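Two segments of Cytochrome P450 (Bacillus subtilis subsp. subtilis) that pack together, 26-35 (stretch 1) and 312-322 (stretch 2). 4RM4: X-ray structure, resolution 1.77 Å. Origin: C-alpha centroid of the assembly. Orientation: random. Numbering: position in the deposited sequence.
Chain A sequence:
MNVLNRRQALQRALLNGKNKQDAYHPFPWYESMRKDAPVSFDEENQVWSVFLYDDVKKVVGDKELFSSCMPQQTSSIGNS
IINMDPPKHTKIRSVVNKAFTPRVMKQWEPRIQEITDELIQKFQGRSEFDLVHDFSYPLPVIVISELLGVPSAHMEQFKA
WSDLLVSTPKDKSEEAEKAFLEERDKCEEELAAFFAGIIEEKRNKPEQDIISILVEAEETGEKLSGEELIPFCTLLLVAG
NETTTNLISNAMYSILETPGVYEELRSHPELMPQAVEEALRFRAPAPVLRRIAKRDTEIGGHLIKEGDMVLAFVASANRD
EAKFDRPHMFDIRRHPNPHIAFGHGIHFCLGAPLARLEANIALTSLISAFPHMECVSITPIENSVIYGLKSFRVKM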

# COMPACT_ATOMS: atom_id res chain seq x y z
N PRO A 26 -4.59 16.75 3.37
CA PRO A 26 -5.38 16.99 2.16
C PRO A 26 -6.90 16.92 2.37
O PRO A 26 -7.65 17.21 1.44
N PHE A 27 -7.33 16.53 3.56
CA PHE A 27 -8.74 16.19 3.78
C PHE A 27 -9.73 17.36 3.68
O PHE A 27 -10.82 17.19 3.14
N PRO A 28 -9.34 18.54 4.19
CA PRO A 28 -10.19 19.70 3.90
C PRO A 28 -10.40 19.94 2.40
O PRO A 28 -11.53 20.26 1.99
N TRP A 29 -9.36 19.78 1.58
CA TRP A 29 -9.52 19.97 0.15
C TRP A 29 -10.46 18.93 -0.47
O TRP A 29 -11.34 19.28 -1.25
N TYR A 30 -10.25 17.65 -0.14
CA TYR A 30 -11.18 16.61 -0.56
C TYR A 30 -12.61 17.00 -0.18
O TYR A 30 -13.54 16.86 -0.98
N GLU A 31 -12.80 17.45 1.06
CA GLU A 31 -14.13 17.80 1.54
C GLU A 31 -14.75 18.91 0.69
O GLU A 31 -15.94 18.86 0.38
N SER A 32 -13.93 19.88 0.29
CA SER A 32 -14.42 20.97 -0.55
C SER A 32 -14.82 20.46 -1.95
O SER A 32 -15.83 20.89 -2.50
N MET A 33 -14.04 19.54 -2.52
CA MET A 33 -14.38 18.96 -3.82
C MET A 33 -15.63 18.09 -3.76
O MET A 33 -16.48 18.16 -4.64
N ARG A 34 -15.75 17.25 -2.74
CA ARG A 34 -16.96 16.44 -2.62
C ARG A 34 -18.20 17.32 -2.64
O ARG A 34 -19.23 16.99 -3.25
N LYS A 35 -18.08 18.47 -1.97
CA LYS A 35 -19.19 19.40 -1.83
C LYS A 35 -19.39 20.28 -3.07
O LYS A 35 -20.52 20.46 -3.53
N ALA A 312 -9.54 8.36 -9.35
CA ALA A 312 -10.54 8.04 -8.35
C ALA A 312 -9.88 8.14 -6.98
O ALA A 312 -9.03 7.33 -6.64
N PHE A 313 -10.25 9.17 -6.23
CA PHE A 313 -9.67 9.45 -4.92
C PHE A 313 -10.26 8.62 -3.79
O PHE A 313 -11.20 9.04 -3.12
N VAL A 314 -9.73 7.42 -3.60
CA VAL A 314 -10.20 6.55 -2.54
C VAL A 314 -9.98 7.21 -1.17
O VAL A 314 -10.75 6.99 -0.25
N ALA A 315 -8.99 8.08 -1.07
CA ALA A 315 -8.79 8.80 0.19
C ALA A 315 -9.98 9.69 0.50
O ALA A 315 -10.36 9.81 1.66
N SER A 316 -10.54 10.31 -0.53
CA SER A 316 -11.73 11.16 -0.37
C SER A 316 -12.98 10.32 -0.12
O SER A 316 -13.81 10.66 0.74
N ALA A 317 -13.13 9.24 -0.88
CA ALA A 317 -14.25 8.31 -0.70
C ALA A 317 -14.39 7.87 0.75
O ALA A 317 -15.50 7.77 1.29
N ASN A 318 -13.26 7.63 1.37
CA ASN A 318 -13.19 7.07 2.71
C ASN A 318 -13.61 8.09 3.78
O ASN A 318 -13.80 7.72 4.94
N ARG A 319 -13.76 9.36 3.38
CA ARG A 319 -14.20 10.43 4.28
C ARG A 319 -15.59 10.95 3.94
O ARG A 319 -16.06 11.94 4.51
N ASP A 320 -16.24 10.31 2.98
CA ASP A 320 -17.50 10.79 2.43
C ASP A 320 -18.66 10.61 3.41
O ASP A 320 -18.99 9.49 3.79
N GLU A 321 -19.24 11.74 3.82
CA GLU A 321 -20.35 11.78 4.76
C GLU A 321 -21.57 10.98 4.29
O GLU A 321 -22.38 10.54 5.11
N ALA A 322 -21.70 10.80 2.98
CA ALA A 322 -22.85 10.08 2.43
C ALA A 322 -22.77 8.58 2.67
O ALA A 322 -23.78 7.88 2.56

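Packing of a helix (stretch 1) that continues beyond Lys35 against a short helix and the turn that follows it (stretch 2) in a Bacillus subtilis cytochrome P450; together the two segments bury 561 Å². The CA atoms of Tyr30 and Ser316 approach to 5.5 Å, whereas those of Arg34 and Asp320 stand 7.6 Å apart; Ala315, Ser316 and Phe313 pack on Tyr30, while Arg34 reaches across. Phe27, Tyr30 and Arg34, spaced three and four residues apart on the helix, all direct their CA-to-CB bonds toward stretch 2, and all three have chi1 in the m well.

Phe27 (chi1 -57°, chi2 -75°) offers one ring face to Arg319. The guanidinium lies flat on it, planes at 8°, with CZ of Arg319 3.7 Å from the centroid of the Phe27 ring, a cation-pi stack. Arg319 reaches this position with chi1 and chi2 both m and chi3 t: the chain folds twice near its base, then extends across the ring. Stacking leaves the in-plane N-H groups free to bond, and its NE and NH2 are hydrogen-bonded elsewhere in the structure. The carbonyl O of Ala315 lies near the plane of the Phe27 ring, at its edge, 4.2 Å from Phe27 CE1.

Tyr30 (m, chi2 153°) is buried and lays its ring along the start of the short helix. Tyr30 CE1 meets Ala315 CB at 3.6 Å, and Tyr30 CE2 meets Phe313 CD1 at 3.7 Å. Phe313, at the N-cap position, is also m (chi2 -94°); the rings of Tyr30 and Phe313 pair obliquely, with planes at 54° and centroids 5.8 Å apart. Ser316 CB makes an off-centre CH-pi contact, 4.2 Å from the centroid of the Tyr30 ring, while the t rotamer of Ser316 (chi1 176°) carries its hydroxyl to the guanidinium of Arg34.

Arg34 has the largest covered area, 106 Å². Its chain runs m, t, m, with chi4 at -79°, and brings the guanidinium over the turn, where one face lies against Asp320 N and Arg319 O. The edge makes the directed bonds: Arg34 NH2 donates to Ser316 OG at 3.1 Å, Arg34 NE to Glu321 OE1 at 3.2 Å, and Arg34 NH1 to Glu321 OE2 at 3.2 Å. Thus the salt bridge engages both carboxylate oxygens. The carbonyl O of Arg319 is 3.3 Å from Arg34 NH1, but the angle is too poor for a hydrogen bond.

Glu321 points its CA-to-CB bond sideways, yet m and p torsions (chi1 -56°, chi2 79°) curl its carboxylate back to Arg34. Glu31, extended with chi1 and chi2 both t, ends beside Glu321, with Glu31 OE2 3.2 Å from Glu321 OE2. These two acceptors carry like charges; the arginine compensates Glu321, and Glu31 OE2 has a hydrogen bond elsewhere in the structure. Asp320, chi1 t, instead uses Asp320 OD1 to accept from Ala322 N at 2.8 Å.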

# COMPACT_ATOMS: atom_id res chain seq x y z
CB PRO A 26 -4.95 15.83 1.27
CG PRO A 26 -4.72 14.72 2.24
CD PRO A 26 -4.08 15.37 3.43
CB PHE A 27 -8.88 15.37 5.06
CG PHE A 27 -8.04 14.12 5.02
CD1 PHE A 27 -8.44 13.04 4.25
CD2 PHE A 27 -6.83 14.06 5.69
CE1 PHE A 27 -7.66 11.89 4.17
CE2 PHE A 27 -6.04 12.92 5.62
CZ PHE A 27 -6.46 11.83 4.85
CB PRO A 28 -9.42 20.85 4.55
CG PRO A 28 -8.72 20.21 5.70
CD PRO A 28 -8.29 18.84 5.17
CB TRP A 29 -8.18 19.98 -0.58
CG TRP A 29 -8.32 20.14 -2.07
CD1 TRP A 29 -8.77 21.24 -2.74
CD2 TRP A 29 -8.03 19.15 -3.07
NE1 TRP A 29 -8.77 21.00 -4.10
CE2 TRP A 29 -8.32 19.72 -4.32
CE3 TRP A 29 -7.54 17.84 -3.02
CZ2 TRP A 29 -8.14 19.03 -5.52
CZ3 TRP A 29 -7.38 17.15 -4.20
CH2 TRP A 29 -7.68 17.75 -5.44
CB TYR A 30 -10.86 15.28 0.14
CG TYR A 30 -9.53 14.62 -0.21
CD1 TYR A 30 -8.90 13.78 0.70
CD2 TYR A 30 -8.93 14.81 -1.45
CE1 TYR A 30 -7.69 13.16 0.40
CE2 TYR A 30 -7.73 14.19 -1.76
CZ TYR A 30 -7.11 13.38 -0.83
OH TYR A 30 -5.92 12.76 -1.12
CB GLU A 31 -14.13 18.21 3.02
CG GLU A 31 -15.52 18.61 3.52
CD GLU A 31 -15.66 18.46 5.02
OE1 GLU A 31 -14.63 18.31 5.71
OE2 GLU A 31 -16.81 18.50 5.52
CB SER A 32 -13.40 22.10 -0.63
OG SER A 32 -12.34 21.79 -1.51
CB MET A 33 -13.20 18.17 -4.40
CG MET A 33 -11.91 18.97 -4.49
SD MET A 33 -11.95 20.29 -5.72
CE MET A 33 -11.98 19.33 -7.24
CB ARG A 34 -16.93 15.60 -1.35
CG ARG A 34 -15.94 14.46 -1.39
CD ARG A 34 -16.25 13.44 -0.31
NE ARG A 34 -16.26 14.00 1.05
CZ ARG A 34 -15.16 14.24 1.76
NH1 ARG A 34 -15.25 14.73 3.00
NH2 ARG A 34 -13.96 14.01 1.25
CB LYS A 35 -19.00 20.27 -0.59
CG LYS A 35 -19.92 19.92 0.57
CD LYS A 35 -21.35 20.33 0.27
CE LYS A 35 -22.23 20.25 1.51
NZ LYS A 35 -23.54 20.93 1.31
CB ALA A 312 -11.10 6.64 -8.60
CB PHE A 313 -9.79 10.96 -4.62
CG PHE A 313 -8.83 11.80 -5.40
CD1 PHE A 313 -7.61 12.15 -4.86
CD2 PHE A 313 -9.12 12.19 -6.70
CE1 PHE A 313 -6.69 12.89 -5.60
CE2 PHE A 313 -8.22 12.94 -7.44
CZ PHE A 313 -7.00 13.29 -6.89
CB VAL A 314 -9.56 5.14 -2.59
CG1 VAL A 314 -9.98 4.39 -3.87
CG2 VAL A 314 -8.05 5.22 -2.50
CB ALA A 315 -7.51 9.60 0.19
CB SER A 316 -11.92 12.06 -1.60
OG SER A 316 -13.11 12.84 -1.51
CB ALA A 317 -14.07 7.11 -1.60
CB ASN A 318 -11.76 6.58 2.99
CG ASN A 318 -11.46 5.20 2.38
OD1 ASN A 318 -12.32 4.56 1.76
ND2 ASN A 318 -10.22 4.76 2.56
CB ARG A 319 -13.23 11.62 4.22
CG ARG A 319 -11.78 11.33 4.57
CD ARG A 319 -11.68 10.90 6.01
NE ARG A 319 -10.34 10.94 6.58
CZ ARG A 319 -9.86 11.91 7.35
NH1 ARG A 319 -10.60 12.99 7.62
NH2 ARG A 319 -8.62 11.81 7.84
CB ASP A 320 -17.79 10.10 1.10
CG ASP A 320 -19.01 10.66 0.41
OD1 ASP A 320 -19.75 11.47 1.05
OD2 ASP A 320 -19.24 10.30 -0.77
CB GLU A 321 -20.75 13.25 4.99
CG GLU A 321 -19.60 14.17 5.49
CD GLU A 321 -18.61 14.66 4.39
OE1 GLU A 321 -18.64 14.19 3.23
OE2 GLU A 321 -17.79 15.54 4.71
CB ALA A 322 -22.99 10.37 0.94